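Local coordinates for protein putative Ribokinase II (Escherichia coli, PDB 3K9E) that probably phosphorylates a sugar or related small substrate at the expense of ATP, as a pfkB-family carbohydrate kinase related to ribokinase, at residues 14-19 with 93-98; 131-136 with 163-168; 251-256 with 292-297. All coordinates share one frame; numbering follows the deposited sequence.

Contact 1: residues 14-19 with 93-98; sequences VEIMAS and SAFVTY
The carbonyl oxygen of Ala94 is gripped from two positions of the neighbouring strand. Ile16 N donates a nearly straight hydrogen bond of 2.9 Å to Ala94 O, and Glu15 CA adds a CA-H...O contact to the same oxygen. The strands run parallel, about 4.8 Å apart and 19° askew, as the inner pair of the four-stranded lid sheet of a ribokinase-type fold. The bonding then alternates: Val96 N reaches Ile16 O at 3.1 Å, and Ala18 N reaches Val96 O at 2.9 Å. At the start of the pair, the bond from Ala94 N to Val14 O is weak.

One face of the sheet is largely apolar. Ile16 and Phe95 lie side by side and point the same way. Ile16 CG2 touches Phe95 CE1 at 3.4 Å, while Ile16 CG1 lies over a face of the ring. Trp31 meets the Phe95 ring edge-to-face within the chain. Phe65 of the second subunit does the same, and Ile16 and Phe95 also pack on Phe95 and Ile16 of that subunit. This face thus joins the two subunits, consistent with the beta-clasp dimer of ribokinase.

On the other face stand Glu15, Met17 (a selenomethionine) and Val96. Val96 CG1 sits between its own backbone N and carbonyl carbon (chi1 60°), which brings it to both neighbours. It meets Met17 CG at 3.6 Å and the carboxylate end of Glu15. At the far end Ala18 CB presses on Thr97 CG2 at 3.5 Å, closer than methyl carbons usually come.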
ATOM      1  N   VAL B  14       3.214  -8.800  -1.274  1.00 28.39           N
ATOM      2  CA  VAL B  14       2.177  -9.587  -1.933  1.00 27.41           C
ATOM      3  C   VAL B  14       1.842  -8.905  -3.249  1.00 28.01           C
ATOM      4  O   VAL B  14       1.957  -7.686  -3.379  1.00 27.59           O
ATOM      5  CB  VAL B  14       0.882  -9.681  -1.101  1.00 26.38           C
ATOM      6  CG1 VAL B  14       1.164 -10.356   0.243  1.00 26.49           C
ATOM      7  CG2 VAL B  14       0.299  -8.288  -0.900  1.00 28.12           C
ATOM      8  N   GLU B  15       1.440  -9.689  -4.236  1.00 29.49           N
ATOM      9  CA  GLU B  15       1.078  -9.109  -5.513  1.00 31.39           C
ATOM     10  C   GLU B  15      -0.422  -9.311  -5.734  1.00 32.23           C
ATOM     11  O   GLU B  15      -0.962 -10.375  -5.432  1.00 31.23           O
ATOM     12  CB  GLU B  15       1.871  -9.763  -6.652  1.00 31.71           C
ATOM     13  CG  GLU B  15       1.804  -8.967  -7.948  1.00 34.45           C
ATOM     14  CD  GLU B  15       2.662  -9.545  -9.065  1.00 37.43           C
ATOM     15  OE1 GLU B  15       2.204 -10.486  -9.753  1.00 38.27           O
ATOM     16  OE2 GLU B  15       3.798  -9.059  -9.256  1.00 38.32           O
ATOM     17  N   ILE B  16      -1.083  -8.266  -6.223  1.00 31.93           N
ATOM     18  CA  ILE B  16      -2.512  -8.296  -6.537  1.00 33.07           C
ATOM     19  C   ILE B  16      -2.536  -8.096  -8.047  1.00 33.05           C
ATOM     20  O   ILE B  16      -2.095  -7.062  -8.551  1.00 31.04           O
ATOM     21  CB  ILE B  16      -3.271  -7.143  -5.846  1.00 33.88           C
ATOM     22  CG1 ILE B  16      -3.297  -7.372  -4.334  1.00 35.66           C
ATOM     23  CG2 ILE B  16      -4.681  -7.045  -6.384  1.00 35.02           C
ATOM     24  CD1 ILE B  16      -1.954  -7.234  -3.679  1.00 39.40           C
HETATM   25  N   MSE B  17      -3.049  -9.082  -8.768  1.00 33.21           N
HETATM   26  CA  MSE B  17      -3.050  -9.022 -10.228  1.00 35.95           C
HETATM   27  C   MSE B  17      -4.380  -8.729 -10.888  1.00 34.43           C
HETATM   28  O   MSE B  17      -5.410  -9.268 -10.488  1.00 32.35           O
HETATM   29  CB  MSE B  17      -2.528 -10.344 -10.790  1.00 39.15           C
HETATM   30  CG  MSE B  17      -1.159 -10.758 -10.282  1.00 47.35           C
HETATM   31 SE   MSE B  17      -0.676 -12.515 -10.952  1.00 58.22          SE
HETATM   32  CE  MSE B  17      -0.046 -13.280  -9.308  1.00 58.59           C
ATOM     33  N   ALA B  18      -4.350  -7.885 -11.913  1.00 33.76           N
ATOM     34  CA  ALA B  18      -5.563  -7.565 -12.654  1.00 35.75           C
ATOM     35  C   ALA B  18      -6.049  -8.881 -13.251  1.00 37.02           C
ATOM     36  O   ALA B  18      -5.242  -9.702 -13.695  1.00 36.77           O
ATOM     37  CB  ALA B  18      -5.257  -6.574 -13.759  1.00 33.60           C
ATOM     38  N   SER B  19      -7.361  -9.085 -13.254  1.00 38.69           N
ATOM     39  CA  SER B  19      -7.932 -10.321 -13.785  1.00 41.28           C
ATOM     40  C   SER B  19      -8.043 -10.346 -15.302  1.00 41.62           C
ATOM     41  O   SER B  19      -8.093 -11.420 -15.903  1.00 43.07           O
ATOM     42  CB  SER B  19      -9.311 -10.570 -13.174  1.00 41.19           C
ATOM     43  OG  SER B  19     -10.177  -9.485 -13.436  1.00 42.73           O
ATOM     44  N   SER B  93       3.349  -4.194  -1.047  1.00 33.99           N
ATOM     45  CA  SER B  93       2.447  -4.757  -2.048  1.00 33.86           C
ATOM     46  C   SER B  93       2.754  -4.219  -3.439  1.00 33.11           C
ATOM     47  O   SER B  93       3.530  -3.282  -3.608  1.00 31.48           O
ATOM     48  CB  SER B  93       1.004  -4.401  -1.715  1.00 35.17           C
ATOM     49  OG  SER B  93       0.830  -2.996  -1.820  1.00 36.92           O
ATOM     50  N   ALA B  94       2.112  -4.812  -4.434  1.00 33.45           N
ATOM     51  CA  ALA B  94       2.284  -4.389  -5.816  1.00 33.34           C
ATOM     52  C   ALA B  94       1.051  -4.804  -6.620  1.00 31.69           C
ATOM     53  O   ALA B  94       0.633  -5.957  -6.578  1.00 32.53           O
ATOM     54  CB  ALA B  94       3.547  -5.027  -6.410  1.00 31.29           C
ATOM     55  N   PHE B  95       0.456  -3.845  -7.314  1.00 32.11           N
ATOM     56  CA  PHE B  95      -0.699  -4.106  -8.165  1.00 33.33           C
ATOM     57  C   PHE B  95      -0.125  -4.168  -9.569  1.00 33.38           C
ATOM     58  O   PHE B  95       0.696  -3.331  -9.940  1.00 32.75           O
ATOM     59  CB  PHE B  95      -1.706  -2.956  -8.093  1.00 33.37           C
ATOM     60  CG  PHE B  95      -2.566  -2.976  -6.872  1.00 35.62           C
ATOM     61  CD1 PHE B  95      -3.799  -3.625  -6.888  1.00 35.42           C
ATOM     62  CD2 PHE B  95      -2.149  -2.350  -5.702  1.00 37.54           C
ATOM     63  CE1 PHE B  95      -4.604  -3.653  -5.764  1.00 34.65           C
ATOM     64  CE2 PHE B  95      -2.952  -2.371  -4.562  1.00 39.43           C
ATOM     65  CZ  PHE B  95      -4.185  -3.027  -4.596  1.00 38.19           C
ATOM     66  N   VAL B  96      -0.542  -5.151 -10.352  1.00 32.85           N
ATOM     67  CA  VAL B  96      -0.023  -5.248 -11.709  1.00 36.53           C
ATOM     68  C   VAL B  96      -1.110  -5.511 -12.751  1.00 37.08           C
ATOM     69  O   VAL B  96      -2.067  -6.243 -12.503  1.00 35.22           O
ATOM     70  CB  VAL B  96       1.058  -6.366 -11.822  1.00 34.76           C
ATOM     71  CG1 VAL B  96       0.463  -7.712 -11.447  1.00 34.89           C
ATOM     72  CG2 VAL B  96       1.611  -6.415 -13.237  1.00 34.86           C
ATOM     73  N   THR B  97      -0.967  -4.869 -13.907  1.00 39.77           N
ATOM     74  CA  THR B  97      -1.889  -5.078 -15.010  1.00 44.04           C
ATOM     75  C   THR B  97      -1.096  -5.431 -16.244  1.00 45.58           C
ATOM     76  O   THR B  97       0.105  -5.168 -16.322  1.00 46.06           O
ATOM     77  CB  THR B  97      -2.713  -3.852 -15.403  1.00 43.80           C
ATOM     78  OG1 THR B  97      -3.030  -3.064 -14.251  1.00 46.46           O
ATOM     79  CG2 THR B  97      -4.001  -4.331 -16.067  1.00 42.23           C
ATOM     80  N   TYR B  98      -1.798  -5.991 -17.222  1.00 48.31           N
ATOM     81  CA  TYR B  98      -1.213  -6.412 -18.490  1.00 50.76           C
ATOM     82  C   TYR B  98      -1.746  -5.639 -19.697  1.00 50.49           C
ATOM     83  O   TYR B  98      -2.951  -5.456 -19.822  1.00 50.67           O
ATOM     84  CB  TYR B  98      -1.518  -7.884 -18.708  1.00 54.03           C
ATOM     85  CG  TYR B  98      -0.632  -8.819 -17.943  1.00 58.84           C
ATOM     86  CD1 TYR B  98       0.377  -9.525 -18.595  1.00 60.88           C
ATOM     87  CD2 TYR B  98      -0.811  -9.024 -16.575  1.00 60.30           C
ATOM     88  CE1 TYR B  98       1.187 -10.420 -17.910  1.00 61.69           C
ATOM     89  CE2 TYR B  98      -0.003  -9.920 -15.874  1.00 61.78           C
ATOM     90  CZ  TYR B  98       0.993 -10.616 -16.553  1.00 62.22           C
ATOM     91  OH  TYR B  98       1.787 -11.521 -15.887  1.00 61.87           O
TER

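Contact 2: residues 131-136 with 163-168; sequences CTHFHI and VISFDP
Phe134 CB rests on Ile164 CD1 at 3.7 Å, on the apolar face of two parallel strands. Ile136 CD1 reaches Ile164 CG2 on this face, and Ile136 CG2 meets Phe166 CD1. Val150, Ala153 and Val154 of helix 144-159 pack against it. That helix links the strands in a beta-alpha-beta crossover of the large Rossmann-like sheet. Between the strands, Asp167 N points almost straight at Ile136 O (2.9 Å), and Ser165 N does so at Phe134 O.

The opposite face carries His133, His135 and Ser165. Ser165 OG is held by two imidazoles: His135 ND1 at 2.7 Å and His133 NE2 at 3.0 Å. Both histidines have CG anti to the backbone N (chi1 -171° for His133), which swings the rings toward the serine. Ser165 OG lies in the plane of the His133 ring, at its edge, and Val163 CG1 makes a CH-pi contact over the ring face. A leucine in place of His133 removes this imidazole, and would probably leave the buried Ser165 hydroxyl dependent on His135 for a strong side-chain partner. His135 NE2 is buried and has no partner in the model. Asp167 CB lies 3.8 Å from His135 CE1, while its carboxylate forms a salt bridge with Lys228.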
ATOM      1  N   CYS B 131      25.538 -19.725   7.739  1.00 49.19           N
ATOM      2  CA  CYS B 131      25.390 -19.276   6.366  1.00 44.98           C
ATOM      3  C   CYS B 131      26.721 -19.315   5.648  1.00 43.76           C
ATOM      4  O   CYS B 131      27.650 -18.580   5.982  1.00 45.07           O
ATOM      5  CB  CYS B 131      24.814 -17.864   6.295  1.00 43.17           C
ATOM      6  SG  CYS B 131      24.498 -17.340   4.583  1.00 40.37           S
ATOM      7  N   THR B 132      26.800 -20.182   4.649  1.00 42.87           N
ATOM      8  CA  THR B 132      28.010 -20.341   3.860  1.00 41.82           C
ATOM      9  C   THR B 132      27.841 -19.693   2.490  1.00 41.12           C
ATOM     10  O   THR B 132      28.788 -19.620   1.698  1.00 39.49           O
ATOM     11  CB  THR B 132      28.320 -21.828   3.654  1.00 43.11           C
ATOM     12  OG1 THR B 132      27.215 -22.442   2.977  1.00 43.97           O
ATOM     13  CG2 THR B 132      28.532 -22.523   5.003  1.00 42.26           C
ATOM     14  N   HIS B 133      26.625 -19.246   2.199  1.00 38.92           N
ATOM     15  CA  HIS B 133      26.361 -18.610   0.920  1.00 40.44           C
ATOM     16  C   HIS B 133      25.271 -17.566   1.044  1.00 38.57           C
ATOM     17  O   HIS B 133      24.151 -17.863   1.466  1.00 37.97           O
ATOM     18  CB  HIS B 133      25.964 -19.643  -0.126  1.00 42.64           C
ATOM     19  CG  HIS B 133      25.887 -19.082  -1.505  1.00 47.17           C
ATOM     20  ND1 HIS B 133      26.516 -19.671  -2.587  1.00 48.24           N
ATOM     21  CD2 HIS B 133      25.280 -17.971  -1.988  1.00 48.11           C
ATOM     22  CE1 HIS B 133      26.297 -18.946  -3.665  1.00 51.05           C
ATOM     23  NE2 HIS B 133      25.547 -17.905  -3.329  1.00 48.61           N
ATOM     24  N   PHE B 134      25.614 -16.340   0.666  1.00 36.19           N
ATOM     25  CA  PHE B 134      24.685 -15.226   0.755  1.00 35.55           C
ATOM     26  C   PHE B 134      24.376 -14.674  -0.629  1.00 35.92           C
ATOM     27  O   PHE B 134      25.285 -14.413  -1.430  1.00 35.04           O
ATOM     28  CB  PHE B 134      25.286 -14.128   1.629  1.00 34.72           C
ATOM     29  CG  PHE B 134      24.268 -13.182   2.180  1.00 34.06           C
ATOM     30  CD1 PHE B 134      23.446 -13.567   3.235  1.00 33.82           C
ATOM     31  CD2 PHE B 134      24.106 -11.924   1.629  1.00 31.52           C
ATOM     32  CE1 PHE B 134      22.470 -12.708   3.723  1.00 32.43           C
ATOM     33  CE2 PHE B 134      23.138 -11.061   2.106  1.00 31.65           C
ATOM     34  CZ  PHE B 134      22.320 -11.449   3.157  1.00 33.14           C
ATOM     35  N   HIS B 135      23.090 -14.495  -0.906  1.00 34.41           N
ATOM     36  CA  HIS B 135      22.661 -13.982  -2.194  1.00 34.14           C
ATOM     37  C   HIS B 135      22.014 -12.610  -2.075  1.00 33.45           C
ATOM     38  O   HIS B 135      21.083 -12.415  -1.291  1.00 33.07           O
ATOM     39  CB  HIS B 135      21.673 -14.936  -2.845  1.00 33.95           C
ATOM     40  CG  HIS B 135      21.203 -14.484  -4.181  1.00 36.36           C
ATOM     41  ND1 HIS B 135      21.997 -14.550  -5.315  1.00 37.94           N
ATOM     42  CD2 HIS B 135      20.039 -13.924  -4.584  1.00 36.61           C
ATOM     43  CE1 HIS B 135      21.341 -14.055  -6.340  1.00 37.56           C
ATOM     44  NE2 HIS B 135      20.142 -13.666  -5.925  1.00 37.67           N
ATOM     45  N   ILE B 136      22.504 -11.671  -2.875  1.00 33.85           N
ATOM     46  CA  ILE B 136      21.989 -10.308  -2.874  1.00 35.37           C
ATOM     47  C   ILE B 136      21.247  -9.974  -4.161  1.00 35.56           C
ATOM     48  O   ILE B 136      21.724 -10.275  -5.254  1.00 36.76           O
ATOM     49  CB  ILE B 136      23.138  -9.281  -2.704  1.00 33.41           C
ATOM     50  CG1 ILE B 136      23.838  -9.512  -1.363  1.00 34.83           C
ATOM     51  CG2 ILE B 136      22.578  -7.858  -2.774  1.00 33.42           C
ATOM     52  CD1 ILE B 136      25.207  -8.841  -1.239  1.00 35.24           C
ATOM     53  N   VAL B 163      30.320 -17.642   0.757  1.00 40.53           N
ATOM     54  CA  VAL B 163      30.366 -17.200  -0.633  1.00 40.12           C
ATOM     55  C   VAL B 163      29.272 -16.161  -0.911  1.00 40.16           C
ATOM     56  O   VAL B 163      28.154 -16.272  -0.403  1.00 39.78           O
ATOM     57  CB  VAL B 163      30.183 -18.401  -1.595  1.00 41.34           C
ATOM     58  CG1 VAL B 163      30.007 -17.914  -3.031  1.00 40.03           C
ATOM     59  CG2 VAL B 163      31.392 -19.325  -1.504  1.00 40.55           C
ATOM     60  N   ILE B 164      29.598 -15.161  -1.725  1.00 38.11           N
ATOM     61  CA  ILE B 164      28.656 -14.092  -2.059  1.00 37.78           C
ATOM     62  C   ILE B 164      28.246 -14.101  -3.534  1.00 35.74           C
ATOM     63  O   ILE B 164      29.100 -14.083  -4.421  1.00 34.89           O
ATOM     64  CB  ILE B 164      29.272 -12.700  -1.753  1.00 39.70           C
ATOM     65  CG1 ILE B 164      29.681 -12.608  -0.279  1.00 39.59           C
ATOM     66  CG2 ILE B 164      28.281 -11.597  -2.117  1.00 39.51           C
ATOM     67  CD1 ILE B 164      28.512 -12.493   0.693  1.00 41.15           C
ATOM     68  N   SER B 165      26.940 -14.148  -3.795  1.00 34.24           N
ATOM     69  CA  SER B 165      26.433 -14.105  -5.165  1.00 33.27           C
ATOM     70  C   SER B 165      25.644 -12.800  -5.291  1.00 33.46           C
ATOM     71  O   SER B 165      25.100 -12.300  -4.302  1.00 30.26           O
ATOM     72  CB  SER B 165      25.540 -15.318  -5.472  1.00 32.86           C
ATOM     73  OG  SER B 165      24.470 -15.436  -4.549  1.00 33.81           O
ATOM     74  N   PHE B 166      25.575 -12.251  -6.500  1.00 35.46           N
ATOM     75  CA  PHE B 166      24.888 -10.975  -6.704  1.00 36.74           C
ATOM     76  C   PHE B 166      24.152 -10.880  -8.033  1.00 36.94           C
ATOM     77  O   PHE B 166      24.743 -11.063  -9.103  1.00 38.10           O
ATOM     78  CB  PHE B 166      25.916  -9.836  -6.565  1.00 38.30           C
ATOM     79  CG  PHE B 166      25.371  -8.456  -6.855  1.00 40.12           C
ATOM     80  CD1 PHE B 166      24.069  -8.104  -6.502  1.00 40.87           C
ATOM     81  CD2 PHE B 166      26.192  -7.490  -7.440  1.00 39.54           C
ATOM     82  CE1 PHE B 166      23.590  -6.804  -6.729  1.00 42.72           C
ATOM     83  CE2 PHE B 166      25.731  -6.193  -7.670  1.00 41.07           C
ATOM     84  CZ  PHE B 166      24.427  -5.846  -7.315  1.00 41.87           C
ATOM     85  N   ASP B 167      22.850 -10.612  -7.949  1.00 36.28           N
ATOM     86  CA  ASP B 167      22.003 -10.474  -9.127  1.00 36.18           C
ATOM     87  C   ASP B 167      21.594  -9.005  -9.231  1.00 38.13           C
ATOM     88  O   ASP B 167      20.749  -8.529  -8.463  1.00 36.42           O
ATOM     89  CB  ASP B 167      20.748 -11.341  -8.998  1.00 37.52           C
ATOM     90  CG  ASP B 167      19.826 -11.213 -10.206  1.00 39.17           C
ATOM     91  OD1 ASP B 167      19.821 -10.136 -10.844  1.00 41.10           O
ATOM     92  OD2 ASP B 167      19.097 -12.180 -10.515  1.00 37.65           O
ATOM     93  N   PRO B 168      22.185  -8.272 -10.188  1.00 38.57           N
ATOM     94  CA  PRO B 168      21.912  -6.849 -10.419  1.00 40.39           C
ATOM     95  C   PRO B 168      20.583  -6.578 -11.130  1.00 41.62           C
ATOM     96  O   PRO B 168      20.565  -5.980 -12.204  1.00 43.04           O
ATOM     97  CB  PRO B 168      23.103  -6.420 -11.265  1.00 38.75           C
ATOM     98  CG  PRO B 168      23.283  -7.611 -12.152  1.00 40.41           C
ATOM     99  CD  PRO B 168      23.163  -8.777 -11.172  1.00 39.09           C
TER

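Contact 3: residues 251-256 with 292-297; sequences EEVDPT and TRRGPM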
ATOM      1  N   GLU B 251       5.511 -21.136 -23.914  1.00 58.78           N
ATOM      2  CA  GLU B 251       4.417 -20.175 -23.954  1.00 58.69           C
ATOM      3  C   GLU B 251       4.519 -19.226 -22.752  1.00 57.54           C
ATOM      4  O   GLU B 251       3.965 -19.492 -21.685  1.00 56.88           O
ATOM      5  CB  GLU B 251       3.075 -20.922 -23.929  1.00 60.65           C
ATOM      6  CG  GLU B 251       2.811 -21.756 -22.656  1.00 65.18           C
ATOM      7  CD  GLU B 251       3.372 -23.178 -22.704  1.00 66.19           C
ATOM      8  OE1 GLU B 251       3.219 -23.909 -21.696  1.00 64.46           O
ATOM      9  OE2 GLU B 251       3.956 -23.567 -23.740  1.00 68.46           O
ATOM     10  N   GLU B 252       5.232 -18.118 -22.920  1.00 56.75           N
ATOM     11  CA  GLU B 252       5.394 -17.164 -21.828  1.00 57.57           C
ATOM     12  C   GLU B 252       4.061 -16.595 -21.342  1.00 56.07           C
ATOM     13  O   GLU B 252       3.202 -16.213 -22.141  1.00 56.31           O
ATOM     14  CB  GLU B 252       6.312 -16.017 -22.244  1.00 59.51           C
ATOM     15  CG  GLU B 252       6.587 -15.044 -21.112  1.00 63.66           C
ATOM     16  CD  GLU B 252       7.472 -13.893 -21.535  1.00 65.43           C
ATOM     17  OE1 GLU B 252       7.045 -13.104 -22.405  1.00 67.83           O
ATOM     18  OE2 GLU B 252       8.594 -13.781 -21.000  1.00 66.58           O
ATOM     19  N   VAL B 253       3.907 -16.530 -20.024  1.00 52.85           N
ATOM     20  CA  VAL B 253       2.688 -16.029 -19.406  1.00 50.52           C
ATOM     21  C   VAL B 253       2.987 -14.951 -18.372  1.00 48.29           C
ATOM     22  O   VAL B 253       2.226 -13.999 -18.224  1.00 48.60           O
ATOM     23  CB  VAL B 253       1.917 -17.179 -18.708  1.00 51.16           C
ATOM     24  CG1 VAL B 253       0.816 -16.619 -17.816  1.00 51.22           C
ATOM     25  CG2 VAL B 253       1.336 -18.119 -19.754  1.00 51.68           C
ATOM     26  N   ASP B 254       4.096 -15.113 -17.658  1.00 46.38           N
ATOM     27  CA  ASP B 254       4.495 -14.171 -16.622  1.00 45.12           C
ATOM     28  C   ASP B 254       6.000 -14.284 -16.356  1.00 45.89           C
ATOM     29  O   ASP B 254       6.463 -15.258 -15.763  1.00 44.79           O
ATOM     30  CB  ASP B 254       3.721 -14.469 -15.335  1.00 42.84           C
ATOM     31  CG  ASP B 254       3.872 -13.373 -14.287  1.00 42.24           C
ATOM     32  OD1 ASP B 254       4.816 -12.551 -14.394  1.00 36.85           O
ATOM     33  OD2 ASP B 254       3.044 -13.352 -13.346  1.00 39.04           O
ATOM     34  N   PRO B 255       6.782 -13.279 -16.792  1.00 46.65           N
ATOM     35  CA  PRO B 255       8.236 -13.253 -16.611  1.00 47.63           C
ATOM     36  C   PRO B 255       8.697 -12.711 -15.255  1.00 48.34           C
ATOM     37  O   PRO B 255       9.862 -12.840 -14.901  1.00 49.00           O
ATOM     38  CB  PRO B 255       8.694 -12.361 -17.754  1.00 48.22           C
ATOM     39  CG  PRO B 255       7.616 -11.310 -17.760  1.00 46.51           C
ATOM     40  CD  PRO B 255       6.340 -12.140 -17.623  1.00 48.00           C
ATOM     41  N   THR B 256       7.777 -12.101 -14.509  1.00 49.33           N
ATOM     42  CA  THR B 256       8.075 -11.514 -13.201  1.00 49.15           C
ATOM     43  C   THR B 256       9.150 -12.224 -12.370  1.00 49.94           C
ATOM     44  O   THR B 256      10.032 -11.572 -11.799  1.00 50.18           O
ATOM     45  CB  THR B 256       6.791 -11.413 -12.333  1.00 49.85           C
ATOM     46  OG1 THR B 256       5.861 -10.503 -12.944  1.00 49.85           O
ATOM     47  CG2 THR B 256       7.137 -10.926 -10.924  1.00 50.00           C
ATOM     48  N   THR B 292       5.994 -19.972 -17.625  1.00 36.49           N
ATOM     49  CA  THR B 292       4.776 -20.580 -18.149  1.00 36.81           C
ATOM     50  C   THR B 292       3.580 -20.534 -17.206  1.00 37.10           C
ATOM     51  O   THR B 292       2.491 -20.964 -17.575  1.00 38.33           O
ATOM     52  CB  THR B 292       5.002 -22.044 -18.560  1.00 36.97           C
ATOM     53  OG1 THR B 292       5.248 -22.841 -17.396  1.00 35.92           O
ATOM     54  CG2 THR B 292       6.182 -22.146 -19.506  1.00 39.44           C
ATOM     55  N   ARG B 293       3.764 -20.027 -15.992  1.00 37.63           N
ATOM     56  CA  ARG B 293       2.645 -19.953 -15.059  1.00 40.74           C
ATOM     57  C   ARG B 293       2.425 -18.546 -14.520  1.00 41.01           C
ATOM     58  O   ARG B 293       3.379 -17.824 -14.246  1.00 42.93           O
ATOM     59  CB  ARG B 293       2.838 -20.947 -13.907  1.00 41.89           C
ATOM     60  CG  ARG B 293       2.599 -22.384 -14.345  1.00 47.91           C
ATOM     61  CD  ARG B 293       2.733 -23.398 -13.224  1.00 51.24           C
ATOM     62  NE  ARG B 293       2.323 -24.719 -13.696  1.00 56.09           N
ATOM     63  CZ  ARG B 293       2.562 -25.867 -13.067  1.00 57.82           C
ATOM     64  NH1 ARG B 293       3.224 -25.878 -11.917  1.00 58.10           N
ATOM     65  NH2 ARG B 293       2.136 -27.011 -13.596  1.00 56.93           N
ATOM     66  N   ARG B 294       1.159 -18.164 -14.376  1.00 40.26           N
ATOM     67  CA  ARG B 294       0.809 -16.837 -13.884  1.00 43.21           C
ATOM     68  C   ARG B 294       1.007 -16.758 -12.367  1.00 42.52           C
ATOM     69  O   ARG B 294       0.526 -17.615 -11.623  1.00 41.12           O
ATOM     70  CB  ARG B 294      -0.646 -16.514 -14.271  1.00 44.61           C
ATOM     71  CG  ARG B 294      -0.963 -15.027 -14.377  1.00 49.87           C
ATOM     72  CD  ARG B 294      -2.241 -14.766 -15.181  1.00 50.09           C
ATOM     73  NE  ARG B 294      -3.410 -15.395 -14.569  1.00 54.45           N
ATOM     74  CZ  ARG B 294      -4.661 -15.270 -15.015  1.00 56.60           C
ATOM     75  NH1 ARG B 294      -4.922 -14.537 -16.092  1.00 57.12           N
ATOM     76  NH2 ARG B 294      -5.659 -15.870 -14.375  1.00 56.88           N
ATOM     77  N   GLY B 295       1.716 -15.726 -11.916  1.00 41.58           N
ATOM     78  CA  GLY B 295       1.979 -15.564 -10.495  1.00 41.77           C
ATOM     79  C   GLY B 295       3.479 -15.499 -10.259  1.00 42.82           C
ATOM     80  O   GLY B 295       4.218 -16.373 -10.719  1.00 43.63           O
ATOM     81  N   PRO B 296       3.960 -14.486  -9.524  1.00 41.63           N
ATOM     82  CA  PRO B 296       5.386 -14.301  -9.233  1.00 41.02           C
ATOM     83  C   PRO B 296       6.124 -15.525  -8.705  1.00 38.37           C
ATOM     84  O   PRO B 296       7.194 -15.864  -9.199  1.00 38.21           O
ATOM     85  CB  PRO B 296       5.391 -13.154  -8.215  1.00 40.80           C
ATOM     86  CG  PRO B 296       4.147 -12.396  -8.547  1.00 42.85           C
ATOM     87  CD  PRO B 296       3.151 -13.510  -8.778  1.00 42.96           C
HETATM   88  N   MSE B 297       5.539 -16.183  -7.713  1.00 37.76           N
HETATM   89  CA  MSE B 297       6.158 -17.344  -7.078  1.00 38.06           C
HETATM   90  C   MSE B 297       5.413 -18.649  -7.353  1.00 37.99           C
HETATM   91  O   MSE B 297       5.567 -19.620  -6.612  1.00 36.65           O
HETATM   92  CB  MSE B 297       6.219 -17.101  -5.563  1.00 39.05           C
HETATM   93  CG  MSE B 297       7.188 -17.987  -4.796  1.00 41.44           C
HETATM   94 SE   MSE B 297       7.042 -17.711  -2.886  1.00 46.09          SE
HETATM   95  CE  MSE B 297       7.728 -15.893  -2.762  1.00 43.70           C
TER
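Asp254 CB lies 3.5 Å from Arg293 O, where the side chain first meets the 292-297 loop. Asp254 opens the DPTGAGD signature of the pfkB family, just before helix 258-271. In relatives the glycine-rich part of this signature forms the anion hole and carries the catalytic base. From CB the chain runs with CG anti to the backbone N (chi1 -169°), and this carries the carboxylate across to Gly295. There Asp254 OD2 accepts a hydrogen bond from Gly295 N at 3.1 Å. The N-H comes on the anti side of OD2, 28° out of the carboxylate plane. The other oxygen, OD1, turns back to its own segment. Asp254 OD1 takes Thr256 N at 3.0 Å, which makes an Asx turn. Asp254 OD1 also takes Thr256 OG1 at 2.7 Å, through its syn lone pair. Three donors thus fix the rotation of the carboxylate. Thr256 OG1 is further bonded to Arg104 NH2, on strand 104-109 of the lid.

Gly295 has backbone angles (phi 123°) at which a CB would be pressed against the carbonyl oxygen of Arg294. Before Asp254, Val253 CG1 packs on Arg294 CB at 3.8 Å. After it, Thr256 and Pro296 lie side by side, with Thr256 CG2 3.9 Å from Pro296 CB.

In the fold
The chain builds these contacts in series, and none nests in or crosses another. Contact 1 closes first: after strand 29-37, helices 39-49 and 64-75 and strands 54-61 and 83-86, strand 92-98 returns beside strand 13-18 in the lid. Contact 2 follows in the large sheet, closing the short loop through helix 144-159. Its centre is about 28 Å from that of contact 1, across the centre of the chain. Contact 3 closes last, around helices 258-271 and 276-290. It touches contact 1, where Pro296 packs on Glu15 and Met17 and Tyr98 lies against Asp254. The C-terminal loops are thereby tied to the lid sheet.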